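Local coordinates for protein arabinan-endo 1,5-alpha-l-arabinase (Bacillus subtilis, PDB 1UV4) that hydrolyses internal alpha-1,5-L-arabinofuranosidic linkages of arabinan, as a secreted, calcium-binding family 43 glycoside hydrolase taking part in plant cell-wall breakdown, at residues 127-132 / 146-151; 153-158 / 185-190; 8-13 / 48-53; 14-19 / 74-79. All blocks are in the same frame, centred on the assembly; numbering follows the deposited sequence. Where two conformers were deposited one is given.

Contact 1: residues 127-132 / 146-151; sequences NNYNAI and LAFGSF
Tyr129 and Phe148 form an offset edge-to-face aromatic pair in which the edge of Phe148 points toward the tyrosine face. The nearest atoms are Tyr129 CD1 and Phe148 CE2, 3.9 Å apart, and the ring planes stand at 68°. Asn127 CB lies over the centre of one tyrosine face. At Asn130 the backbone takes over. Its carbonyl O lies near the plane of the Phe148 ring at its rim and receives a nearly straight CA-H...O contact from Gly149 CA at 3.4 Å. A water accepts from Asn130 N (2.9 Å) and from Ser150 N and donates to Phe151 O, bridging both loops. Asn130 CB rests 3.2 Å from Ser150 O, while the amide is turned to Ser99, which its OD1 meets in a hydrogen bond. Ala131, centre of an inverse gamma turn, presents CA to Phe148 CD2. Ile132 closes the contact: its carbonyl O accepts Gly149 N at 2.9 Å, with the donor nearly along the C=O axis. CG1 of Ile132 lies between the backbone N and the carbonyl carbon (chi1 72°), and CD1, extended beyond it (chi2 170°), presses tightly on Ser150 CB at 3.5 Å. By similarity, Asn130, Ala131, Ile132, Ser150 and Phe151 belong to the substrate site, and Ser150 adjoins Glu185, the assigned proton donor. The loop 127-132 leads from the outer strand 115-123 of one propeller blade to strand 135-138 of the next; Phe148 is wedged at this joint, touching Ile121, Ile101 of strand 99-106 and Lys156 of strand 155-160.

Contact 2: residues 153-158 / 185-190; sequences SGIKLT and EAPTLT. With EDO (1,2-ethanediol), chain F.
Glu185 meets Ile155 through its backbone: the methyl CD1 of Ile155 reaches to 4.0 Å from Glu185 CA. The carboxylate, assigned as the proton donor, belongs to a side chain that leaves its strand away from this contact and lies beside Asp133. Pro187 carries most of the remaining packing. Its ring crosses the isoleucine obliquely, with CB 3.7 Å from Ile155 CG2 and CD 3.9 Å from Ile155 CD1. CG2 of Ile155 stands anti to the backbone N, which directs it to the proline ring. In the five-bladed propeller, strand 184-192 opens a blade and strand 155-160 belongs to the one before it; the two short strand axes cross at -43° and come within 8.3 Å, an inter-blade packing by side chains rather than a sheet pairing. Thr188 OG1 is hydrogen-bonded to Glu135 and Asp257, two ligands of the calcium ion, which places the contact beside the metal site. Leu189 approaches Leu157 loosely, CD2 to CD1 4.3 Å, and only tentatively, since Leu189 was deposited in two conformers. Lys156, whose side chain starts away from strand 185-190, sends NZ to Ser153 OG at 2.8 Å, to Ser173 and to O2 of an ethanediol.

Contact 3: residues 8-13 / 48-53; sequences SNELLH and WTVQKS
Asn9 grips the backbone of Trp48 with both ends of its side-chain amide. Asn9 CG lies between the backbone N and the carbonyl carbon (chi1 57°), which bends it towards Trp48. Asn9 ND2 donates to Trp48 O over 3.2 Å, close to the amide plane and on a lone pair of the carbonyl, with an N-H...O angle of 166°. In return Trp48 N donates to Asn9 OD1, also 3.2 Å away, from a position tilted 22° out of the plane of that carbonyl. The amide thus pairs with a backbone N-H and C=O much as a neighbouring strand would. Trp48 O takes a second donor, a water 2.8 Å away that also donates to Glu10 OE2. The other carboxylate oxygen, Glu10 OE1, is in a salt bridge with Arg38 of strand 37-42. Within the turn, Ser8 OG donates to Glu10 O at 2.6 Å and is also hydrogen-bonded to Leu279 N, which ties the corner at residues 9 and 10 to strand 276-283. On the exposed side Glu10 crosses Val50 at about a right angle, its CD 3.6 Å from Val50 CG2. Apolar packing continues inward from these bonds: Ser8 CB lies 3.7 Å from Trp48 CD1, and the indole reaches Trp24, Leu40 and Leu279, touching strands of both the first and the last propeller blade. Strand 4-8 is the outer strand of the last blade, so the corner lies where the ring of blades closes. Chemically, the outer part of the joint is polar and directional, with the carbonyl of Trp48 doubly held, and the pairing with Arg38 would favour an ionised Glu10.

Contact 4: residues 14-19 / 74-79; sequences DPTMIK and WAPDIQ. With CA (calcium ion), chain D; EDO (1,2-ethanediol), chain G.
Thr16 turns OG1 anti to its backbone N (chi1 -171°), which brings this hydroxyl to Ile78 N in a weak 3.5 Å hydrogen bond. Its CG2, between the backbone N and the carbonyl carbon, lies 3.4 Å from Pro76 O. The stronger partner of OG1 is Asp257, a calcium ligand, so Thr16 sits in the second shell of the metal. Asp77 also has CG anti to N (chi1 -174°), and its OD1 binds the calcium ion at 2.3 Å. Its OD2 accepts from a calcium-bound water at 2.6 Å and from Leu136 N. Waters, Glu135 and Asp257 complete the site. Strands 16-19 and 74-79 are the innermost strands of adjacent blades of the five-bladed propeller; they run roughly parallel, 27° apart, and flank the central channel that holds the ion. Toward the catalytic face, Asp14 and Ala75 both adopt left-handed backbone conformations and both precede a proline. Asp14 CB packs 3.9 Å from Ala75 CB. A water donates to Asp14 O at 2.8 Å and to Pro76 O, bridging the two segments. The carboxylate of Asp14, assigned as the proton acceptor and by similarity a substrate ligand, is hydrogen-bonded through OD2 to Thr29 OG1. Farther along the strands, Ile18 and Ile78 cross at about a right angle with their CG2 methyls 3.9 Å apart, and Ile18 CD1 reaches the backbone of Gln79.

From the N terminus the chain first supplies 8-13 and, directly after it, 14-19. Residues 48-53 then close contact 3 and 74-79 close contact 4, so these two loops cross; they meet where Trp48 packs on Met17. Contact 3 ties the last blade to the outer edge of the first, whereas contact 4 joins the first and second blades beside the axis. Contacts 1 and 2 follow in series, touching each other through the paired strands 144-148 and 155-160. Contact 1 links the second and third blades, contact 2 the third and fourth. Ile132 meets Trp74, and Glu185 lies near Asp14, bringing contacts 1 and 2 to contact 4 around the active site.

Contact 1: residues 127-132 / 146-151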
# COMPACT_ATOMS: atom_id res chain seq x y z
N ASN A 127 11.93 -13.40 -11.44
CA ASN A 127 10.62 -13.61 -10.83
C ASN A 127 9.52 -13.06 -11.72
O ASN A 127 9.73 -12.12 -12.50
CB ASN A 127 10.54 -12.94 -9.47
CG ASN A 127 11.51 -13.54 -8.47
OD1 ASN A 127 12.48 -12.88 -8.05
ND2 ASN A 127 11.31 -14.80 -8.12
N ASN A 128 8.35 -13.68 -11.62
CA ASN A 128 7.14 -13.22 -12.28
C ASN A 128 6.29 -12.24 -11.41
O ASN A 128 5.08 -12.20 -11.49
CB ASN A 128 6.27 -14.45 -12.73
CG ASN A 128 5.58 -15.22 -11.52
OD1 ASN A 128 5.90 -15.01 -10.33
ND2 ASN A 128 4.62 -16.10 -11.85
N TYR A 129 6.96 -11.50 -10.52
CA TYR A 129 6.30 -10.52 -9.63
C TYR A 129 7.32 -9.46 -9.23
O TYR A 129 8.50 -9.59 -9.50
CB TYR A 129 5.74 -11.18 -8.37
CG TYR A 129 6.73 -11.97 -7.54
CD1 TYR A 129 7.60 -11.37 -6.62
CD2 TYR A 129 6.77 -13.35 -7.68
CE1 TYR A 129 8.48 -12.16 -5.85
CE2 TYR A 129 7.61 -14.11 -6.97
CZ TYR A 129 8.48 -13.54 -6.07
OH TYR A 129 9.29 -14.38 -5.32
N ASN A 130 6.82 -8.42 -8.60
CA ASN A 130 7.62 -7.27 -8.18
C ASN A 130 7.41 -7.06 -6.68
O ASN A 130 6.29 -6.85 -6.22
CB ASN A 130 7.22 -6.02 -8.95
CG ASN A 130 8.15 -4.85 -8.72
OD1 ASN A 130 9.25 -5.00 -8.19
ND2 ASN A 130 7.77 -3.67 -9.25
N ALA A 131 8.50 -7.12 -5.93
CA ALA A 131 8.46 -6.96 -4.47
C ALA A 131 8.44 -5.50 -4.05
O ALA A 131 9.42 -4.96 -3.52
CB ALA A 131 9.65 -7.67 -3.80
N ILE A 132 7.29 -4.89 -4.31
CA ILE A 132 6.96 -3.57 -3.84
C ILE A 132 5.52 -3.53 -3.33
O ILE A 132 4.74 -4.46 -3.47
CB ILE A 132 7.19 -2.49 -4.94
CG1 ILE A 132 6.14 -2.56 -6.04
CG2 ILE A 132 8.59 -2.58 -5.52
CD1 ILE A 132 6.16 -1.42 -7.00
N LEU A 146 1.47 -10.78 5.00
CA LEU A 146 1.93 -9.66 4.13
C LEU A 146 1.46 -9.87 2.70
O LEU A 146 1.71 -10.92 2.10
CB LEU A 146 3.46 -9.57 4.13
CG LEU A 146 4.07 -8.35 3.39
CD1 LEU A 146 3.95 -7.12 4.22
CD2 LEU A 146 5.55 -8.68 2.99
N ALA A 147 0.76 -8.87 2.17
CA ALA A 147 0.45 -8.83 0.72
C ALA A 147 1.36 -7.81 0.05
O ALA A 147 1.87 -6.88 0.67
CB ALA A 147 -0.98 -8.50 0.51
N PHE A 148 1.62 -8.03 -1.22
CA PHE A 148 2.43 -7.09 -2.00
C PHE A 148 2.25 -7.36 -3.48
O PHE A 148 1.65 -8.30 -3.91
CB PHE A 148 3.91 -7.16 -1.61
CG PHE A 148 4.59 -8.46 -2.00
CD1 PHE A 148 4.59 -9.53 -1.12
CD2 PHE A 148 5.16 -8.63 -3.24
CE1 PHE A 148 5.18 -10.69 -1.45
CE2 PHE A 148 5.76 -9.83 -3.60
CZ PHE A 148 5.77 -10.86 -2.69
N GLY A 149 2.78 -6.45 -4.27
CA GLY A 149 2.91 -6.62 -5.72
C GLY A 149 2.56 -5.42 -6.56
O GLY A 149 1.88 -4.49 -6.15
N SER A 150 3.00 -5.49 -7.81
CA SER A 150 2.79 -4.50 -8.84
C SER A 150 3.23 -5.08 -10.17
O SER A 150 4.40 -5.42 -10.35
CB SER A 150 3.63 -3.27 -8.55
OG SER A 150 3.47 -2.27 -9.54
N PHE A 151 2.29 -5.18 -11.10
CA PHE A 151 2.55 -5.63 -12.47
C PHE A 151 3.06 -7.07 -12.50
O PHE A 151 2.93 -7.80 -11.50
CB PHE A 151 3.44 -4.62 -13.25
CG PHE A 151 2.66 -3.47 -13.80
CD1 PHE A 151 2.30 -2.40 -13.01
CD2 PHE A 151 2.19 -3.51 -15.11
CE1 PHE A 151 1.58 -1.35 -13.55
CE2 PHE A 151 1.46 -2.44 -15.66
CZ PHE A 151 1.15 -1.37 -14.87
O HOH W 1 3.91 -8.21 -8.86

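Contact 2: residues 153-158 / 185-190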
# COMPACT_ATOMS: atom_id res chain seq x y z
N SER A 153 2.79 -10.87 -12.67
CA SER A 153 1.65 -11.77 -12.38
C SER A 153 0.83 -11.25 -11.19
O SER A 153 -0.11 -11.96 -10.76
CB SER A 153 2.13 -13.22 -12.14
OG SER A 153 2.79 -13.38 -10.92
N GLY A 154 1.12 -10.03 -10.68
CA GLY A 154 0.22 -9.36 -9.76
C GLY A 154 0.51 -9.44 -8.28
O GLY A 154 1.63 -9.41 -7.84
N ILE A 155 -0.56 -9.60 -7.52
CA ILE A 155 -0.55 -9.53 -6.06
C ILE A 155 -0.33 -10.88 -5.41
O ILE A 155 -0.97 -11.87 -5.74
CB ILE A 155 -1.86 -8.93 -5.58
CG1 ILE A 155 -2.14 -7.62 -6.36
CG2 ILE A 155 -1.84 -8.67 -4.06
CD1 ILE A 155 -1.14 -6.57 -6.28
N LYS A 156 0.67 -10.86 -4.50
CA LYS A 156 1.10 -12.04 -3.77
C LYS A 156 0.82 -11.86 -2.28
O LYS A 156 0.64 -10.75 -1.81
CB LYS A 156 2.58 -12.26 -3.98
CG LYS A 156 3.04 -12.33 -5.45
CD LYS A 156 2.31 -13.38 -6.27
CE LYS A 156 2.66 -13.31 -7.71
NZ LYS A 156 1.98 -14.39 -8.47
N LEU A 157 0.85 -12.98 -1.58
CA LEU A 157 0.52 -13.07 -0.16
C LEU A 157 1.37 -14.13 0.54
O LEU A 157 1.51 -15.21 0.03
CB LEU A 157 -0.95 -13.39 0.01
CG LEU A 157 -1.48 -13.58 1.41
CD1 LEU A 157 -1.58 -12.28 2.13
CD2 LEU A 157 -2.84 -14.32 1.38
N THR A 158 1.96 -13.77 1.68
CA THR A 158 2.65 -14.73 2.51
C THR A 158 2.25 -14.51 3.97
O THR A 158 2.05 -13.39 4.43
CB THR A 158 4.19 -14.60 2.35
OG1 THR A 158 4.86 -15.53 3.20
CG2 THR A 158 4.67 -13.21 2.74
N GLU A 185 -1.73 -3.06 -8.70
CA GLU A 185 -0.73 -2.82 -7.67
C GLU A 185 -1.38 -2.52 -6.34
O GLU A 185 -2.58 -2.40 -6.23
CB GLU A 185 0.17 -1.64 -8.07
CG GLU A 185 -0.57 -0.30 -8.13
CD GLU A 185 0.33 0.95 -8.16
OE1 GLU A 185 0.84 1.26 -9.24
OE2 GLU A 185 0.48 1.70 -7.14
N ALA A 186 -0.55 -2.40 -5.33
CA ALA A 186 -0.94 -1.65 -4.11
C ALA A 186 -2.09 -2.32 -3.39
O ALA A 186 -3.10 -1.72 -3.11
CB ALA A 186 -1.27 -0.20 -4.45
N PRO A 187 -1.89 -3.54 -2.96
CA PRO A 187 -2.96 -4.18 -2.19
C PRO A 187 -3.20 -3.56 -0.81
O PRO A 187 -2.32 -3.05 -0.16
CB PRO A 187 -2.46 -5.60 -2.05
CG PRO A 187 -0.98 -5.45 -1.99
CD PRO A 187 -0.69 -4.39 -3.05
N THR A 188 -4.47 -3.68 -0.39
CA THR A 188 -4.86 -3.49 1.00
C THR A 188 -5.86 -4.59 1.34
O THR A 188 -6.65 -4.97 0.53
CB THR A 188 -5.41 -2.04 1.25
OG1 THR A 188 -5.63 -1.86 2.67
CG2 THR A 188 -6.73 -1.79 0.62
N LEU A 189 -5.75 -5.14 2.54
CA LEU A 189 -6.47 -6.35 2.91
C LEU A 189 -6.90 -6.26 4.34
O LEU A 189 -6.07 -5.95 5.19
CB LEU A 189 -5.52 -7.55 2.67
CG LEU A 189 -5.96 -9.00 2.37
CD1 LEU A 189 -7.37 -9.13 1.95
CD2 LEU A 189 -5.02 -9.78 1.43
N THR A 190 -8.17 -6.57 4.62
CA THR A 190 -8.72 -6.51 5.96
C THR A 190 -9.74 -7.62 6.13
O THR A 190 -10.32 -8.09 5.14
CB THR A 190 -9.36 -5.12 6.21
OG1 THR A 190 -9.78 -4.99 7.59
CG2 THR A 190 -10.64 -4.91 5.39
C1 EDO F . 2.78 -18.46 -6.11
O1 EDO F . 1.37 -18.55 -6.17
C2 EDO F . 3.19 -17.01 -6.16
O2 EDO F . 3.69 -16.71 -7.44

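Contact 3: residues 8-13 / 48-53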
# COMPACT_ATOMS: atom_id res chain seq x y z
N SER A 8 -5.90 16.67 1.04
CA SER A 8 -4.77 17.40 1.61
C SER A 8 -4.32 18.54 0.73
O SER A 8 -4.48 18.54 -0.51
CB SER A 8 -3.59 16.48 1.84
OG SER A 8 -3.04 15.99 0.64
N ASN A 9 -3.74 19.52 1.42
CA ASN A 9 -2.92 20.58 0.88
C ASN A 9 -1.61 20.05 0.26
O ASN A 9 -1.20 20.38 -0.87
CB ASN A 9 -2.67 21.59 2.04
CG ASN A 9 -2.00 20.96 3.34
OD1 ASN A 9 -2.36 19.85 3.82
ND2 ASN A 9 -1.07 21.73 3.94
N GLU A 10 -0.99 19.17 1.02
CA GLU A 10 0.30 18.63 0.68
C GLU A 10 0.20 17.45 -0.27
O GLU A 10 -0.72 16.63 -0.21
CB GLU A 10 1.05 18.19 1.94
CG GLU A 10 1.56 19.33 2.79
CD GLU A 10 2.74 20.08 2.19
OE1 GLU A 10 3.37 19.63 1.19
OE2 GLU A 10 3.10 21.15 2.75
N LEU A 11 1.19 17.37 -1.13
CA LEU A 11 1.36 16.26 -2.03
C LEU A 11 1.56 14.97 -1.22
O LEU A 11 2.29 14.96 -0.23
CB LEU A 11 2.63 16.50 -2.88
CG LEU A 11 3.10 15.49 -3.92
CD1 LEU A 11 3.95 16.17 -4.96
CD2 LEU A 11 3.83 14.28 -3.34
N LEU A 12 0.91 13.88 -1.61
CA LEU A 12 1.26 12.58 -1.07
C LEU A 12 0.87 11.50 -2.06
O LEU A 12 -0.17 11.59 -2.63
CB LEU A 12 0.59 12.29 0.31
CG LEU A 12 1.27 11.21 1.12
CD1 LEU A 12 2.70 11.50 1.51
CD2 LEU A 12 0.41 10.99 2.40
N HIS A 13 1.75 10.52 -2.22
CA HIS A 13 1.52 9.42 -3.15
C HIS A 13 1.75 8.10 -2.40
O HIS A 13 2.67 7.97 -1.61
CB HIS A 13 2.57 9.54 -4.31
CG HIS A 13 2.29 8.68 -5.50
ND1 HIS A 13 3.29 7.98 -6.13
CD2 HIS A 13 1.15 8.40 -6.17
CE1 HIS A 13 2.77 7.30 -7.14
NE2 HIS A 13 1.48 7.53 -7.18
N TRP A 48 -1.83 19.36 6.90
CA TRP A 48 -0.67 18.58 7.20
C TRP A 48 0.58 19.43 7.10
O TRP A 48 0.64 20.41 6.35
CB TRP A 48 -0.54 17.42 6.18
CG TRP A 48 -1.72 16.48 6.16
CD1 TRP A 48 -2.86 16.59 5.43
CD2 TRP A 48 -1.86 15.26 6.92
NE1 TRP A 48 -3.73 15.56 5.71
CE2 TRP A 48 -3.13 14.71 6.61
CE3 TRP A 48 -1.06 14.59 7.86
CZ2 TRP A 48 -3.61 13.54 7.20
CZ3 TRP A 48 -1.56 13.42 8.45
CH2 TRP A 48 -2.82 12.90 8.11
N THR A 49 1.59 19.03 7.86
CA THR A 49 2.89 19.63 7.79
C THR A 49 3.87 18.53 7.44
O THR A 49 3.75 17.40 7.93
CB THR A 49 3.24 20.31 9.13
OG1 THR A 49 3.55 19.30 10.10
CG2 THR A 49 2.08 21.10 9.69
N VAL A 50 4.87 18.86 6.65
CA VAL A 50 5.88 17.91 6.21
C VAL A 50 6.93 17.77 7.32
O VAL A 50 7.49 18.75 7.76
CB VAL A 50 6.58 18.42 4.93
CG1 VAL A 50 7.69 17.44 4.51
CG2 VAL A 50 5.57 18.60 3.82
N GLN A 51 7.16 16.56 7.74
CA GLN A 51 8.16 16.25 8.77
C GLN A 51 9.45 15.78 8.13
O GLN A 51 9.50 15.48 6.93
CB GLN A 51 7.62 15.11 9.64
CG GLN A 51 6.22 15.36 10.23
CD GLN A 51 6.17 16.64 11.05
OE1 GLN A 51 5.58 17.64 10.61
NE2 GLN A 51 6.75 16.62 12.24
N LYS A 52 10.52 15.69 8.92
CA LYS A 52 11.73 15.03 8.47
C LYS A 52 11.41 13.64 7.96
O LYS A 52 10.71 12.88 8.58
CB LYS A 52 12.82 14.95 9.54
CG LYS A 52 14.22 14.65 8.91
CD LYS A 52 15.37 14.95 9.85
CE LYS A 52 16.72 14.72 9.19
NZ LYS A 52 17.81 15.01 10.17
N SER A 53 11.96 13.31 6.82
CA SER A 53 11.73 12.01 6.20
C SER A 53 12.39 10.90 6.99
O SER A 53 13.30 11.15 7.76
CB SER A 53 12.29 12.00 4.78
OG SER A 53 11.57 12.90 3.95
O HOH W 2 2.52 22.10 5.20

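Contact 4: residues 14-19 / 74-79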
# COMPACT_ATOMS: atom_id res chain seq x y z
N ASP A 14 0.90 7.13 -2.67
CA ASP A 14 0.99 5.77 -2.05
C ASP A 14 0.87 5.86 -0.54
O ASP A 14 1.76 5.39 0.17
CB ASP A 14 2.23 5.00 -2.47
CG ASP A 14 2.51 5.07 -3.96
OD1 ASP A 14 1.59 4.79 -4.77
OD2 ASP A 14 3.64 5.37 -4.45
N PRO A 15 -0.19 6.47 -0.01
CA PRO A 15 -0.26 6.77 1.44
C PRO A 15 -0.61 5.58 2.36
O PRO A 15 -1.28 4.63 1.98
CB PRO A 15 -1.39 7.78 1.50
CG PRO A 15 -2.30 7.31 0.38
CD PRO A 15 -1.39 6.95 -0.73
N THR A 16 -0.15 5.75 3.60
CA THR A 16 -0.65 4.96 4.73
C THR A 16 -0.79 5.95 5.87
O THR A 16 -0.19 7.03 5.84
CB THR A 16 0.37 3.84 5.02
OG1 THR A 16 -0.14 2.88 5.99
CG2 THR A 16 1.63 4.32 5.62
N MET A 17 -1.58 5.65 6.89
CA MET A 17 -1.86 6.63 7.91
C MET A 17 -2.08 5.92 9.22
O MET A 17 -2.60 4.83 9.24
CB MET A 17 -3.13 7.42 7.53
CG MET A 17 -3.52 8.55 8.52
SD MET A 17 -4.84 9.63 7.89
CE MET A 17 -6.27 8.72 8.38
N ILE A 18 -1.71 6.56 10.34
CA ILE A 18 -1.89 5.99 11.68
C ILE A 18 -1.96 7.12 12.71
O ILE A 18 -1.39 8.16 12.52
CB ILE A 18 -0.79 4.97 11.99
CG1 ILE A 18 -1.10 4.12 13.23
CG2 ILE A 18 0.60 5.66 12.05
CD1 ILE A 18 -0.22 2.86 13.31
N LYS A 19 -2.74 6.93 13.76
CA LYS A 19 -2.86 7.87 14.88
C LYS A 19 -1.79 7.57 15.91
O LYS A 19 -1.58 6.40 16.26
CB LYS A 19 -4.24 7.71 15.51
CG LYS A 19 -4.60 8.77 16.55
CD LYS A 19 -5.06 10.02 15.86
CE LYS A 19 -5.13 11.22 16.78
NZ LYS A 19 -6.10 10.97 17.94
N TRP A 74 9.55 3.67 -1.55
CA TRP A 74 8.17 3.73 -2.03
C TRP A 74 7.17 3.00 -1.17
O TRP A 74 7.45 1.96 -0.57
CB TRP A 74 7.99 3.12 -3.45
CG TRP A 74 8.95 3.51 -4.52
CD1 TRP A 74 9.88 4.52 -4.51
CD2 TRP A 74 9.12 2.84 -5.75
NE1 TRP A 74 10.60 4.52 -5.68
CE2 TRP A 74 10.15 3.49 -6.45
CE3 TRP A 74 8.50 1.73 -6.34
CZ2 TRP A 74 10.56 3.09 -7.72
CZ3 TRP A 74 8.92 1.35 -7.62
CH2 TRP A 74 9.93 2.02 -8.27
N ALA A 75 5.96 3.54 -1.14
CA ALA A 75 4.77 2.80 -0.72
C ALA A 75 4.89 2.17 0.67
O ALA A 75 4.81 0.98 0.86
CB ALA A 75 4.41 1.79 -1.80
N PRO A 76 5.11 3.04 1.65
CA PRO A 76 5.20 2.58 3.04
C PRO A 76 3.88 2.01 3.53
O PRO A 76 2.80 2.34 3.06
CB PRO A 76 5.62 3.83 3.77
CG PRO A 76 4.98 4.88 3.03
CD PRO A 76 5.17 4.50 1.54
N ASP A 77 4.01 1.16 4.54
CA ASP A 77 2.86 0.60 5.20
C ASP A 77 3.17 0.47 6.67
O ASP A 77 4.25 0.05 7.00
CB ASP A 77 2.48 -0.73 4.57
CG ASP A 77 1.24 -1.25 5.13
OD1 ASP A 77 0.12 -0.71 4.80
OD2 ASP A 77 1.19 -2.20 6.00
N ILE A 78 2.22 0.84 7.52
CA ILE A 78 2.50 0.88 8.97
C ILE A 78 1.36 0.33 9.77
O ILE A 78 0.19 0.52 9.44
CB ILE A 78 2.86 2.32 9.37
CG1 ILE A 78 3.47 2.35 10.78
CG2 ILE A 78 1.69 3.24 9.25
CD1 ILE A 78 4.10 3.67 11.12
N GLN A 79 1.71 -0.36 10.85
CA GLN A 79 0.77 -0.81 11.85
C GLN A 79 1.44 -0.82 13.20
O GLN A 79 2.64 -1.03 13.29
CB GLN A 79 0.35 -2.25 11.62
CG GLN A 79 -0.53 -2.52 10.42
CD GLN A 79 -1.99 -2.09 10.56
OE1 GLN A 79 -2.60 -1.69 9.58
NE2 GLN A 79 -2.52 -2.12 11.76
CA CA D . -2.07 -0.82 5.46
C1 EDO G . -2.33 1.95 10.60
O1 EDO G . -2.44 2.46 9.30
C2 EDO G . -3.70 1.68 11.19
O2 EDO G . -3.63 1.70 12.59
O HOH W 3 1.80 2.57 0.57
O HOH W 4 -1.17 -2.42 7.08
O HOH W 5 -1.45 0.61 7.18
O HOH W 6 -3.57 0.23 7.50
O HOH W 7 -4.15 -1.83 5.86